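Local coordinates for protein peptidase M14, carboxypeptidase A (Thermoplasmatales archaeon SCGC AB-540-F20, PDB 4XED) that is probably a metallocarboxypeptidase of the M14 family, here represented by a calcium-binding PKD domain that may mediate binding rather than catalysis, at residues P10-P15 / Y26-T31; G21-Y26 / I63-W68; N37-I42 / I53-S58; V75-A80 / W90-V95. All coordinates share one frame; numbering follows the deposited sequence.

Interaction 1: P10-P15 / Y26-T31; sequences PNVTGP and YTFVTT
Val12 and Phe28 stand side by side on the inner face of a beta hairpin in this PKD beta-sandwich, where strands 11-13 and 24-29 run antiparallel. Both side chains point the same way: CG2 of Val12 lies 3.7 Å from CD2 of Phe28, while its CG1 meets CE2 of the same ring. A branched aliphatic beside a flat ring suits this buried face, and Ala78 of the second sheet covers both. On the other face Thr13 and Thr27 also run alongside each other, OG1 of Thr13 3.7 Å from CB of Thr27. Polar side chains fit this more exposed surface, where a water donates to Thr13 O and accepts from Thr27 OG1. Two hydrogen-bonded pairs, Asn11 with Val29 and Thr13 with Thr27, hold the register. Where strand 11-13 ends, Gly14 puts its CA 3.7 Å from Tyr26 CD1, a place with no space for a side chain. The next residue, Pro15, crosses the tyrosine obliquely, its CD 3.8 Å from CE1 of Tyr26. CG of Tyr26 is anti to its carbonyl carbon (chi1 -65°). At the far end of the ring, Tyr26 OH donates to Pro15 O at 2.7 Å, in the carbonyl plane and on a lone pair.

Interaction 2: G21-Y26 / I63-W68; sequences GTTYNY and IFSHTW
This is a largely surface-lying antiparallel strand pairing in the three-stranded sheet, joining strand 24-29 to the outermost strand 62-66. Tyr24 with His66 and Tyr26 with Phe64 form hydrogen-bonded pairs; between them Asn25 and Ser65 make a non-hydrogen-bonded pair with CA atoms 4.2 Å apart. Past the regular ladder, Gly21 N still reaches Trp68 O at 2.9 Å. Glycine suits this turn because its positive phi (95°) would jam a CB against the preceding carbonyl.

The two faces differ sharply. On the exposed one, the two hydroxyls Thr23 OG1 and Thr67 OG1 are hydrogen-bonded at 2.8 Å, and Asn25 OD1 makes van der Waals contact with Ser65 CB at 3.4 Å. Thr67 CG2, anti to its backbone N, packs 3.4 Å from Gly21 C. On the inner side Tyr26 and Trp68 reach toward each other tip to tip, their planes at 89°, with CE2 of Tyr26 3.6 Å from CH2 of Trp68 and in the plane of the indole. His66 CD2 sits over the centre of one indole face. Large aromatics suit this place because they fill the interior, and Trp68 NE1 finds its acceptor in Trp44 O. A mostly polar outer face over an apolar interior is in keeping with a two-sheet beta-sandwich, here the immunoglobulin-like PKD fold.

Interaction 3: N37-I42 / I53-S58; sequences NITYYI and IGPYAS
Strands 38-42 and 53-56 pair antiparallel at 153°, but a beta bulge shifts their register by one residue between the hydrogen-bonded pairs Ile38 with Tyr56 and Tyr40 with Ile53. The extra residue lies in Gly54-Pro55, joined by a cis peptide. Gly54 adopts a positive phi (125°), at which a CB would crowd both its own chain and Thr39. Thr39 is the single residue opposite these two, its CG2 3.7 Å from Pro55 CA.

The bulge leaves Ile38, Tyr40, Ile53 and Tyr56 on one face. Tyr40 and Tyr56 cross there at about a right angle, CD2 of Tyr56 coming 3.8 Å from CD2 of Tyr40, in the plane and at the edge of the Tyr40 ring. Beyond them Ile42 and Ile53 add an apolar touch, CD1 to CD1 at 4.0 Å in the Ile53 conformer described. Tyrosine suits position 40 because the ring of Tyr40 is buried while its hydroxyl can reach polar groups: Tyr40 OH donates to a water at 2.7 Å that in turn donates to Ala57 O, and it also accepts from Thr30 N, just past the end of strand 24-29. A second water joins Asn37 OD1 to Ser58 N. The Ile38 end of the hairpin lies near the calcium site.

The hairpin forms one side of the four-stranded sheet: strand 72-82 flanks strand 38-43 within it, while Val62 and Phe64 of the opposing sheet cover Tyr56.

Interaction 4: V75-A80 / W90-V95; sequences VVRAKA and WGTLEV. With EDO (1,2-ethanediol), chain C.
A beta hairpin of the four-stranded sheet in the PKD sandwich, strands 72-82 and 91-97, carries on its outer face a stack in which Trp90 lies between Arg77 (cation-pi) and Lys79 (CH-pi). The guanidinium of Arg77 lies flat over one side of the indole, planes 16° apart, with CZ 3.6 Å from the centroid of the five-membered ring and NH2 3.4 Å from CE2. Over the opposite face runs the Lys79 chain, its CD 3.8 Å from the centroid of the six-membered ring. Both residues combine a long aliphatic stem with a charge, which suits them to cover an aromatic at the surface. A bend at chi3 (-60°) places NE of Arg77, which salt-bridges to Glu43 and so probably helps fix the rotation of the stacked group. Thr92 lies alongside, CG2 3.7 Å from Arg77 CD. The inner face is apolar: Ala78 is paired with Gly91 and Val76 with Leu93, their backbone bonds setting the register, and CG2 of Val76 meets CG2 of Val95 at 3.9 Å. Lys79 extends beyond CG past the tryptophan; its ammonium salt-bridges to Glu87, and NZ donates to O1 of a 1,2-ethanediol, probably from the crystallisation liquor, at 2.8 Å.

How the interactions relate
The four contacts map the two sheets of one PKD beta-sandwich. Interactions 1 and 2 build the three-stranded sheet, sharing strand 24-29 and Tyr26, with centres 13 Å apart; interactions 3 and 4 lie in the four-stranded sheet, 15 Å apart, joined where strand 38-43 pairs with strand 72-82. Along the chain interactions 1 and 2 cross, their segments alternating; interaction 3 is nested inside the loop closed by interaction 2, and interaction 4 follows the others. The sheets meet across the interior: interactions 1 and 4, 8 Å apart, touch through Phe28 and Ala78, and Phe64 of interaction 2 packs on Ile42 and Tyr56 of interaction 3. Residues distant in sequence thus pack together between the two sheets.

Interaction 1: P10-P15 / Y26-T31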
loop_
_atom_site.group_PDB
_atom_site.type_symbol
_atom_site.label_atom_id
_atom_site.label_comp_id
_atom_site.label_asym_id
_atom_site.label_seq_id
_atom_site.Cartn_x
_atom_site.Cartn_y
_atom_site.Cartn_z
ATOM N N PRO A 10 -4.651 -5.889 1.680
ATOM C CA PRO A 10 -3.829 -5.095 2.588
ATOM C C PRO A 10 -4.558 -3.988 3.308
ATOM O O PRO A 10 -5.541 -3.428 2.813
ATOM C CB PRO A 10 -2.756 -4.506 1.663
ATOM C CG PRO A 10 -2.656 -5.505 0.526
ATOM C CD PRO A 10 -4.058 -5.935 0.321
ATOM N N ASN A 11 -4.013 -3.664 4.469
ATOM C CA ASN A 11 -4.402 -2.501 5.241
ATOM C C ASN A 11 -3.356 -1.398 5.053
ATOM O O ASN A 11 -2.160 -1.667 5.023
ATOM C CB ASN A 11 -4.496 -2.876 6.718
ATOM C CG ASN A 11 -5.631 -3.797 7.015
ATOM O OD1 ASN A 11 -6.785 -3.361 7.112
ATOM N ND2 ASN A 11 -5.346 -5.095 7.043
ATOM N N VAL A 12 -3.843 -0.150 4.992
ATOM C CA VAL A 12 -3.029 1.051 4.845
ATOM C C VAL A 12 -3.441 2.093 5.881
ATOM O O VAL A 12 -4.596 2.513 5.861
ATOM C CB VAL A 12 -3.224 1.703 3.437
ATOM C CG1 VAL A 12 -2.287 2.891 3.273
ATOM C CG2 VAL A 12 -3.110 0.685 2.307
ATOM N N THR A 13 -2.544 2.492 6.777
ATOM C CA THR A 13 -2.872 3.568 7.708
ATOM C C THR A 13 -1.838 4.679 7.631
ATOM O O THR A 13 -0.658 4.431 7.388
ATOM C CB THR A 13 -3.028 3.067 9.188
ATOM O OG1 THR A 13 -1.799 2.505 9.650
ATOM C CG2 THR A 13 -4.131 2.035 9.295
ATOM N N GLY A 14 -2.284 5.901 7.882
ATOM C CA GLY A 14 -1.392 7.043 7.929
ATOM C C GLY A 14 -2.255 8.284 7.828
ATOM O O GLY A 14 -3.486 8.204 7.868
ATOM N N PRO A 15 -1.604 9.459 7.748
ATOM C CA PRO A 15 -2.349 10.724 7.741
ATOM C C PRO A 15 -3.254 10.857 6.520
ATOM O O PRO A 15 -2.835 10.608 5.387
ATOM C CB PRO A 15 -1.257 11.771 7.705
ATOM C CG PRO A 15 -0.061 11.118 8.077
ATOM C CD PRO A 15 -0.159 9.665 7.783
ATOM N N TYR A 26 3.210 6.016 5.673
ATOM C CA TYR A 26 2.095 5.074 5.541
ATOM C C TYR A 26 2.554 3.665 5.912
ATOM O O TYR A 26 3.601 3.208 5.474
ATOM C CB TYR A 26 1.485 5.174 4.106
ATOM C CG TYR A 26 0.898 6.552 3.956
ATOM C CD1 TYR A 26 -0.401 6.824 4.340
ATOM C CD2 TYR A 26 1.682 7.614 3.544
ATOM C CE1 TYR A 26 -0.894 8.110 4.355
ATOM C CE2 TYR A 26 1.184 8.931 3.515
ATOM C CZ TYR A 26 -0.084 9.164 3.940
ATOM O OH TYR A 26 -0.550 10.475 3.926
ATOM N N THR A 27 1.718 3.015 6.706
ATOM C CA THR A 27 1.972 1.672 7.191
ATOM C C THR A 27 1.107 0.697 6.400
ATOM O O THR A 27 -0.115 0.884 6.307
ATOM C CB THR A 27 1.642 1.576 8.681
ATOM O OG1 THR A 27 2.456 2.498 9.402
ATOM C CG2 THR A 27 1.862 0.166 9.183
ATOM N N PHE A 28 1.744 -0.334 5.829
ATOM C CA PHE A 28 1.073 -1.321 4.982
ATOM C C PHE A 28 1.257 -2.684 5.616
ATOM O O PHE A 28 2.385 -3.042 6.018
ATOM C CB PHE A 28 1.683 -1.354 3.576
ATOM C CG PHE A 28 1.555 -0.051 2.824
ATOM C CD1 PHE A 28 2.467 0.975 3.005
ATOM C CD2 PHE A 28 0.539 0.158 1.909
ATOM C CE1 PHE A 28 2.359 2.179 2.334
ATOM C CE2 PHE A 28 0.426 1.366 1.239
ATOM C CZ PHE A 28 1.357 2.363 1.459
ATOM N N VAL A 29 0.196 -3.477 5.653
ATOM C CA VAL A 29 0.377 -4.863 6.081
ATOM C C VAL A 29 -0.748 -5.762 5.618
ATOM O O VAL A 29 -1.910 -5.355 5.551
ATOM C CB VAL A 29 0.503 -4.981 7.627
ATOM C CG1 VAL A 29 -0.758 -4.499 8.315
ATOM C CG2 VAL A 29 0.868 -6.411 8.080
ATOM N N THR A 30 -0.386 -6.990 5.265
ATOM C CA THR A 30 -1.360 -8.026 5.086
ATOM C C THR A 30 -0.748 -9.353 5.514
ATOM O O THR A 30 0.435 -9.415 5.854
ATOM C CB THR A 30 -1.872 -8.075 3.641
ATOM O OG1 THR A 30 -3.102 -8.798 3.649
ATOM C CG2 THR A 30 -0.886 -8.749 2.687
ATOM N N THR A 31 -1.576 -10.386 5.504
ATOM C CA THR A 31 -1.130 -11.757 5.694
ATOM C C THR A 31 -1.568 -12.602 4.507
ATOM O O THR A 31 -2.537 -12.310 3.821
ATOM C CB THR A 31 -1.715 -12.381 6.989
ATOM O OG1 THR A 31 -3.134 -12.462 6.909
ATOM C CG2 THR A 31 -1.385 -11.558 8.203
HETATM O O HOH W 1 1.769 5.298 9.295
#

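Interaction 2: G21-Y26 / I63-W68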
loop_
_atom_site.group_PDB
_atom_site.type_symbol
_atom_site.label_atom_id
_atom_site.label_comp_id
_atom_site.label_asym_id
_atom_site.label_seq_id
_atom_site.Cartn_x
_atom_site.Cartn_y
_atom_site.Cartn_z
ATOM N N GLY A 21 3.584 19.137 -0.077
ATOM C CA GLY A 21 5.034 19.289 -0.011
ATOM C C GLY A 21 5.673 18.689 1.228
ATOM O O GLY A 21 6.905 18.595 1.334
ATOM N N THR A 22 4.842 18.271 2.177
ATOM C CA THR A 22 5.332 17.644 3.403
ATOM C C THR A 22 5.301 16.118 3.278
ATOM O O THR A 22 4.386 15.530 2.714
ATOM C CB THR A 22 4.526 18.131 4.615
ATOM O OG1 THR A 22 4.751 19.539 4.783
ATOM C CG2 THR A 22 4.929 17.394 5.903
ATOM N N THR A 23 6.320 15.464 3.809
ATOM C CA THR A 23 6.453 14.013 3.656
ATOM C C THR A 23 5.686 13.312 4.772
ATOM O O THR A 23 5.793 13.718 5.924
ATOM C CB THR A 23 7.921 13.604 3.721
ATOM O OG1 THR A 23 8.653 14.336 2.726
ATOM C CG2 THR A 23 8.063 12.095 3.556
ATOM N N TYR A 24 4.913 12.282 4.428
ATOM C CA TYR A 24 4.099 11.525 5.400
ATOM C C TYR A 24 4.354 10.029 5.285
ATOM O O TYR A 24 4.676 9.536 4.209
ATOM C CB TYR A 24 2.608 11.842 5.195
ATOM C CG TYR A 24 2.282 13.310 5.474
ATOM C CD1 TYR A 24 2.211 13.812 6.789
ATOM C CD2 TYR A 24 2.039 14.182 4.438
ATOM C CE1 TYR A 24 1.922 15.132 7.043
ATOM C CE2 TYR A 24 1.772 15.521 4.679
ATOM C CZ TYR A 24 1.706 15.979 5.982
ATOM O OH TYR A 24 1.412 17.304 6.207
ATOM N N ASN A 25 4.209 9.329 6.407
ATOM C CA ASN A 25 4.468 7.883 6.496
ATOM C C ASN A 25 3.195 7.071 6.482
ATOM O O ASN A 25 2.251 7.365 7.203
ATOM C CB ASN A 25 5.174 7.575 7.817
ATOM C CG ASN A 25 6.525 8.178 7.898
ATOM O OD1 ASN A 25 7.318 8.054 6.976
ATOM N ND2 ASN A 25 6.817 8.816 9.007
ATOM N N TYR A 26 3.210 6.016 5.673
ATOM C CA TYR A 26 2.095 5.074 5.541
ATOM C C TYR A 26 2.554 3.665 5.912
ATOM O O TYR A 26 3.601 3.208 5.474
ATOM C CB TYR A 26 1.485 5.174 4.106
ATOM C CG TYR A 26 0.898 6.552 3.956
ATOM C CD1 TYR A 26 -0.401 6.824 4.340
ATOM C CD2 TYR A 26 1.682 7.614 3.544
ATOM C CE1 TYR A 26 -0.894 8.110 4.355
ATOM C CE2 TYR A 26 1.184 8.931 3.515
ATOM C CZ TYR A 26 -0.084 9.164 3.940
ATOM O OH TYR A 26 -0.550 10.475 3.926
ATOM N N ILE A 63 6.629 0.223 6.197
ATOM C CA ILE A 63 6.305 1.637 6.256
ATOM C C ILE A 63 7.014 2.346 5.127
ATOM O O ILE A 63 8.242 2.260 5.017
ATOM C CB ILE A 63 6.628 2.243 7.658
ATOM C CG1 ILE A 63 5.800 1.454 8.714
ATOM C CG2 ILE A 63 6.375 3.720 7.654
ATOM C CD1 ILE A 63 6.032 1.645 10.162
ATOM N N PHE A 64 6.257 3.032 4.273
ATOM C CA PHE A 64 6.796 3.835 3.182
ATOM C C PHE A 64 6.264 5.239 3.248
ATOM O O PHE A 64 5.095 5.437 3.567
ATOM C CB PHE A 64 6.421 3.232 1.844
ATOM C CG PHE A 64 6.923 1.849 1.653
ATOM C CD1 PHE A 64 8.284 1.563 1.675
ATOM C CD2 PHE A 64 6.027 0.831 1.458
ATOM C CE1 PHE A 64 8.731 0.264 1.504
ATOM C CE2 PHE A 64 6.454 -0.451 1.283
ATOM C CZ PHE A 64 7.812 -0.747 1.313
ATOM N N SER A 65 7.124 6.206 2.940
ATOM C CA SER A 65 6.731 7.595 2.952
ATOM C C SER A 65 6.456 8.116 1.543
ATOM O O SER A 65 6.923 7.550 0.559
ATOM C CB SER A 65 7.792 8.438 3.647
ATOM O OG SER A 65 9.050 8.359 3.005
ATOM N N HIS A 66 5.693 9.191 1.458
ATOM C CA HIS A 66 5.380 9.816 0.184
ATOM C C HIS A 66 5.125 11.286 0.444
ATOM O O HIS A 66 4.765 11.676 1.557
ATOM C CB HIS A 66 4.186 9.140 -0.500
ATOM C CG HIS A 66 4.023 9.520 -1.941
ATOM N ND1 HIS A 66 4.922 9.132 -2.914
ATOM C CD2 HIS A 66 3.075 10.255 -2.576
ATOM C CE1 HIS A 66 4.536 9.620 -4.084
ATOM N NE2 HIS A 66 3.402 10.281 -3.910
ATOM N N THR A 67 5.329 12.070 -0.608
ATOM C CA THR A 67 5.051 13.505 -0.610
ATOM C C THR A 67 4.212 13.807 -1.852
ATOM O O THR A 67 4.530 13.308 -2.939
ATOM C CB THR A 67 6.376 14.329 -0.666
ATOM O OG1 THR A 67 7.243 13.898 0.384
ATOM C CG2 THR A 67 6.119 15.769 -0.499
ATOM N N TRP A 68 3.137 14.566 -1.696
ATOM C CA TRP A 68 2.330 15.019 -2.829
ATOM C C TRP A 68 2.625 16.503 -3.074
ATOM O O TRP A 68 2.626 17.311 -2.142
ATOM C CB TRP A 68 0.843 14.830 -2.546
ATOM C CG TRP A 68 0.397 13.385 -2.466
ATOM C CD1 TRP A 68 -0.124 12.648 -3.493
ATOM C CD2 TRP A 68 0.413 12.517 -1.326
ATOM N NE1 TRP A 68 -0.443 11.381 -3.072
ATOM C CE2 TRP A 68 -0.122 11.272 -1.746
ATOM C CE3 TRP A 68 0.832 12.651 -0.001
ATOM C CZ2 TRP A 68 -0.232 10.169 -0.886
ATOM C CZ3 TRP A 68 0.701 11.566 0.840
ATOM C CH2 TRP A 68 0.164 10.352 0.392
HETATM O O HOH W 2 2.446 15.883 0.803
#

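Interaction 3: N37-I42 / I53-S58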
loop_
_atom_site.group_PDB
_atom_site.type_symbol
_atom_site.label_atom_id
_atom_site.label_comp_id
_atom_site.label_asym_id
_atom_site.label_seq_id
_atom_site.Cartn_x
_atom_site.Cartn_y
_atom_site.Cartn_z
ATOM N N ASN A 37 5.444 -15.660 1.718
ATOM C CA ASN A 37 5.983 -14.337 1.488
ATOM C C ASN A 37 5.178 -13.639 0.414
ATOM O O ASN A 37 4.590 -14.294 -0.469
ATOM C CB ASN A 37 7.430 -14.419 1.033
ATOM C CG ASN A 37 8.381 -14.846 2.119
ATOM O OD1 ASN A 37 8.071 -14.846 3.309
ATOM N ND2 ASN A 37 9.571 -15.219 1.700
ATOM N N ILE A 38 5.104 -12.314 0.501
ATOM C CA ILE A 38 4.339 -11.531 -0.479
ATOM C C ILE A 38 5.065 -10.263 -0.927
ATOM O O ILE A 38 5.946 -9.748 -0.230
ATOM C CB ILE A 38 2.881 -11.137 0.004
ATOM C CG1 ILE A 38 2.864 -9.988 1.037
ATOM C CG2 ILE A 38 2.139 -12.359 0.523
ATOM C CD1 ILE A 38 3.372 -10.333 2.402
ATOM N N THR A 39 4.668 -9.755 -2.091
ATOM C CA THR A 39 5.110 -8.468 -2.595
ATOM C C THR A 39 3.886 -7.552 -2.660
ATOM O O THR A 39 2.759 -8.029 -2.776
ATOM C CB THR A 39 5.790 -8.540 -3.978
ATOM O OG1 THR A 39 4.943 -9.215 -4.915
ATOM C CG2 THR A 39 7.137 -9.253 -3.869
ATOM N N TYR A 40 4.114 -6.247 -2.571
ATOM C CA TYR A 40 3.054 -5.256 -2.595
ATOM C C TYR A 40 3.121 -4.389 -3.850
ATOM O O TYR A 40 4.200 -4.041 -4.312
ATOM C CB TYR A 40 3.155 -4.329 -1.377
ATOM C CG TYR A 40 2.911 -4.992 -0.041
ATOM C CD1 TYR A 40 1.621 -5.105 0.483
ATOM C CD2 TYR A 40 3.963 -5.503 0.700
ATOM C CE1 TYR A 40 1.389 -5.702 1.718
ATOM C CE2 TYR A 40 3.746 -6.119 1.934
ATOM C CZ TYR A 40 2.453 -6.203 2.440
ATOM O OH TYR A 40 2.147 -6.804 3.644
ATOM N N TYR A 41 1.948 -4.035 -4.360
ATOM C CA TYR A 41 1.801 -3.068 -5.453
ATOM C C TYR A 41 1.030 -1.912 -4.842
ATOM O O TYR A 41 -0.102 -2.081 -4.401
ATOM C CB TYR A 41 1.076 -3.670 -6.661
ATOM C CG TYR A 41 1.066 -2.781 -7.860
ATOM C CD1 TYR A 41 0.275 -1.639 -7.902
ATOM C CD2 TYR A 41 1.831 -3.088 -8.987
ATOM C CE1 TYR A 41 0.249 -0.834 -8.988
ATOM C CE2 TYR A 41 1.809 -2.261 -10.114
ATOM C CZ TYR A 41 1.011 -1.125 -10.095
ATOM O OH TYR A 41 0.926 -0.276 -11.181
ATOM N N ILE A 42 1.678 -0.752 -4.750
ATOM C CA ILE A 42 1.111 0.445 -4.139
ATOM C C ILE A 42 0.922 1.515 -5.219
ATOM O O ILE A 42 1.846 1.807 -5.989
ATOM C CB ILE A 42 2.036 0.970 -3.039
ATOM C CG1 ILE A 42 2.200 -0.093 -1.935
ATOM C CG2 ILE A 42 1.563 2.319 -2.496
ATOM C CD1 ILE A 42 3.321 0.213 -0.984
ATOM N N ILE A 53 6.991 -4.502 -4.706
ATOM C CA ILE A 53 8.132 -4.387 -3.809
ATOM C C ILE A 53 8.115 -5.518 -2.772
ATOM O O ILE A 53 7.041 -5.993 -2.372
ATOM C CB ILE A 53 8.167 -3.005 -3.134
ATOM C CG1 ILE A 53 6.809 -2.691 -2.486
ATOM C CG2 ILE A 53 8.585 -1.930 -4.155
ATOM C CD1 ILE A 53 6.843 -1.546 -1.593
ATOM N N GLY A 54 9.310 -5.961 -2.372
ATOM C CA GLY A 54 9.447 -7.137 -1.535
ATOM C C GLY A 54 10.371 -8.147 -2.192
ATOM O O GLY A 54 11.172 -7.789 -3.035
ATOM N N PRO A 55 10.274 -9.419 -1.820
ATOM C CA PRO A 55 9.266 -9.981 -0.900
ATOM C C PRO A 55 9.471 -9.595 0.554
ATOM O O PRO A 55 10.596 -9.303 0.992
ATOM C CB PRO A 55 9.447 -11.496 -1.073
ATOM C CG PRO A 55 10.862 -11.661 -1.526
ATOM C CD PRO A 55 11.131 -10.465 -2.395
ATOM N N TYR A 56 8.356 -9.631 1.279
ATOM C CA TYR A 56 8.287 -9.449 2.719
ATOM C C TYR A 56 7.612 -10.664 3.344
ATOM O O TYR A 56 6.877 -11.400 2.666
ATOM C CB TYR A 56 7.495 -8.206 3.072
ATOM C CG TYR A 56 8.125 -6.930 2.569
ATOM C CD1 TYR A 56 9.233 -6.373 3.194
ATOM C CD2 TYR A 56 7.613 -6.288 1.449
ATOM C CE1 TYR A 56 9.793 -5.182 2.717
ATOM C CE2 TYR A 56 8.173 -5.113 0.966
ATOM C CZ TYR A 56 9.251 -4.563 1.598
ATOM O OH TYR A 56 9.799 -3.399 1.098
ATOM N N ALA A 57 7.832 -10.890 4.641
ATOM C CA ALA A 57 7.147 -11.953 5.363
ATOM C C ALA A 57 5.657 -11.641 5.422
ATOM O O ALA A 57 5.258 -10.461 5.596
ATOM C CB ALA A 57 7.702 -12.073 6.774
ATOM N N SER A 58 4.848 -12.698 5.403
ATOM C CA SER A 58 3.451 -12.546 5.722
ATOM C C SER A 58 3.325 -11.891 7.101
ATOM O O SER A 58 3.964 -12.326 8.053
ATOM C CB SER A 58 2.761 -13.897 5.670
ATOM O OG SER A 58 1.402 -13.837 6.041
HETATM O O HOH W 3 5.981 -15.333 5.065
HETATM O O HOH W 4 4.310 -7.924 4.733
#

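Interaction 4: V75-A80 / W90-V95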
loop_
_atom_site.group_PDB
_atom_site.type_symbol
_atom_site.label_atom_id
_atom_site.label_comp_id
_atom_site.label_asym_id
_atom_site.label_seq_id
_atom_site.Cartn_x
_atom_site.Cartn_y
_atom_site.Cartn_z
ATOM N N VAL A 75 -6.200 8.761 -3.844
ATOM C CA VAL A 75 -6.597 7.441 -3.379
ATOM C C VAL A 75 -5.372 6.542 -3.359
ATOM O O VAL A 75 -4.893 6.089 -4.405
ATOM C CB VAL A 75 -7.693 6.845 -4.249
ATOM C CG1 VAL A 75 -8.150 5.560 -3.647
ATOM C CG2 VAL A 75 -8.852 7.818 -4.376
ATOM N N VAL A 76 -4.822 6.337 -2.162
ATOM C CA VAL A 76 -3.697 5.438 -1.997
ATOM C C VAL A 76 -4.276 4.013 -1.981
ATOM O O VAL A 76 -5.245 3.747 -1.257
ATOM C CB VAL A 76 -2.954 5.718 -0.692
ATOM C CG1 VAL A 76 -1.855 4.719 -0.454
ATOM C CG2 VAL A 76 -2.424 7.145 -0.693
ATOM N N ARG A 77 -3.716 3.111 -2.778
ATOM C CA ARG A 77 -4.213 1.739 -2.826
ATOM C C ARG A 77 -3.046 0.779 -2.737
ATOM O O ARG A 77 -1.935 1.066 -3.220
ATOM C CB ARG A 77 -5.011 1.470 -4.110
ATOM C CG ARG A 77 -6.135 2.456 -4.346
ATOM C CD ARG A 77 -7.168 1.852 -5.287
ATOM N NE ARG A 77 -6.610 1.516 -6.585
ATOM C CZ ARG A 77 -7.241 0.806 -7.507
ATOM N NH1 ARG A 77 -8.477 0.362 -7.305
ATOM N NH2 ARG A 77 -6.650 0.573 -8.652
ATOM N N ALA A 78 -3.301 -0.380 -2.128
ATOM C CA ALA A 78 -2.299 -1.424 -2.059
ATOM C C ALA A 78 -2.932 -2.780 -2.251
ATOM O O ALA A 78 -3.963 -3.089 -1.675
ATOM C CB ALA A 78 -1.556 -1.375 -0.742
ATOM N N LYS A 79 -2.283 -3.601 -3.073
ATOM C CA LYS A 79 -2.625 -5.029 -3.221
ATOM C C LYS A 79 -1.351 -5.848 -3.006
ATOM O O LYS A 79 -0.247 -5.286 -2.985
ATOM C CB LYS A 79 -3.289 -5.323 -4.565
ATOM C CG LYS A 79 -2.404 -5.078 -5.759
ATOM C CD LYS A 79 -3.089 -5.436 -7.082
ATOM C CE LYS A 79 -2.257 -4.911 -8.275
ATOM N NZ LYS A 79 -2.803 -5.434 -9.585
ATOM N N ALA A 80 -1.512 -7.153 -2.808
ATOM C CA ALA A 80 -0.363 -7.992 -2.537
ATOM C C ALA A 80 -0.501 -9.262 -3.380
ATOM O O ALA A 80 -1.604 -9.705 -3.725
ATOM C CB ALA A 80 -0.301 -8.357 -1.075
ATOM N N TRP A 90 -7.681 -4.768 -3.493
ATOM C CA TRP A 90 -6.980 -3.592 -3.044
ATOM C C TRP A 90 -7.520 -3.077 -1.719
ATOM O O TRP A 90 -8.750 -2.982 -1.527
ATOM C CB TRP A 90 -7.229 -2.463 -4.019
ATOM C CG TRP A 90 -6.797 -2.596 -5.432
ATOM C CD1 TRP A 90 -7.546 -2.997 -6.492
ATOM C CD2 TRP A 90 -5.525 -2.204 -5.953
ATOM N NE1 TRP A 90 -6.812 -2.891 -7.641
ATOM C CE2 TRP A 90 -5.568 -2.401 -7.345
ATOM C CE3 TRP A 90 -4.356 -1.706 -5.385
ATOM C CZ2 TRP A 90 -4.497 -2.110 -8.176
ATOM C CZ3 TRP A 90 -3.286 -1.389 -6.233
ATOM C CH2 TRP A 90 -3.379 -1.600 -7.608
ATOM N N GLY A 91 -6.622 -2.676 -0.829
ATOM C CA GLY A 91 -6.974 -1.853 0.314
ATOM C C GLY A 91 -6.770 -0.408 -0.093
ATOM O O GLY A 91 -5.938 -0.128 -0.967
ATOM N N THR A 92 -7.544 0.513 0.472
ATOM C CA THR A 92 -7.495 1.911 0.053
ATOM C C THR A 92 -7.604 2.885 1.220
ATOM O O THR A 92 -8.278 2.603 2.237
ATOM C CB THR A 92 -8.602 2.255 -0.991
ATOM O OG1 THR A 92 -9.862 2.471 -0.355
ATOM C CG2 THR A 92 -8.761 1.172 -2.059
ATOM N N LEU A 93 -6.935 4.026 1.060
ATOM C CA LEU A 93 -6.996 5.142 2.003
ATOM C C LEU A 93 -6.979 6.427 1.214
ATOM O O LEU A 93 -6.080 6.657 0.407
ATOM C CB LEU A 93 -5.777 5.109 2.918
ATOM C CG LEU A 93 -5.754 6.117 4.062
ATOM C CD1 LEU A 93 -6.844 5.862 5.106
ATOM C CD2 LEU A 93 -4.388 6.160 4.734
ATOM N N GLU A 94 -7.949 7.299 1.488
ATOM C CA GLU A 94 -8.047 8.595 0.808
ATOM C C GLU A 94 -7.273 9.665 1.583
ATOM O O GLU A 94 -7.538 9.902 2.770
ATOM C CB GLU A 94 -9.514 8.961 0.669
ATOM C CG GLU A 94 -9.794 10.273 0.039
ATOM C CD GLU A 94 -11.173 10.803 0.428
ATOM O OE1 GLU A 94 -11.321 11.390 1.543
ATOM O OE2 GLU A 94 -12.097 10.613 -0.386
ATOM N N VAL A 95 -6.345 10.321 0.897
ATOM C CA VAL A 95 -5.489 11.334 1.514
ATOM C C VAL A 95 -5.738 12.678 0.832
ATOM O O VAL A 95 -5.605 12.812 -0.391
ATOM C CB VAL A 95 -4.030 10.941 1.311
ATOM C CG1 VAL A 95 -3.106 11.974 1.883
ATOM C CG2 VAL A 95 -3.761 9.579 1.991
HETATM C C1 EDO C . -1.144 -3.352 -12.084
HETATM O O1 EDO C . -0.983 -4.653 -11.540
HETATM C C2 EDO C . -2.261 -2.660 -11.322
HETATM O O2 EDO C . -2.824 -1.628 -12.144
#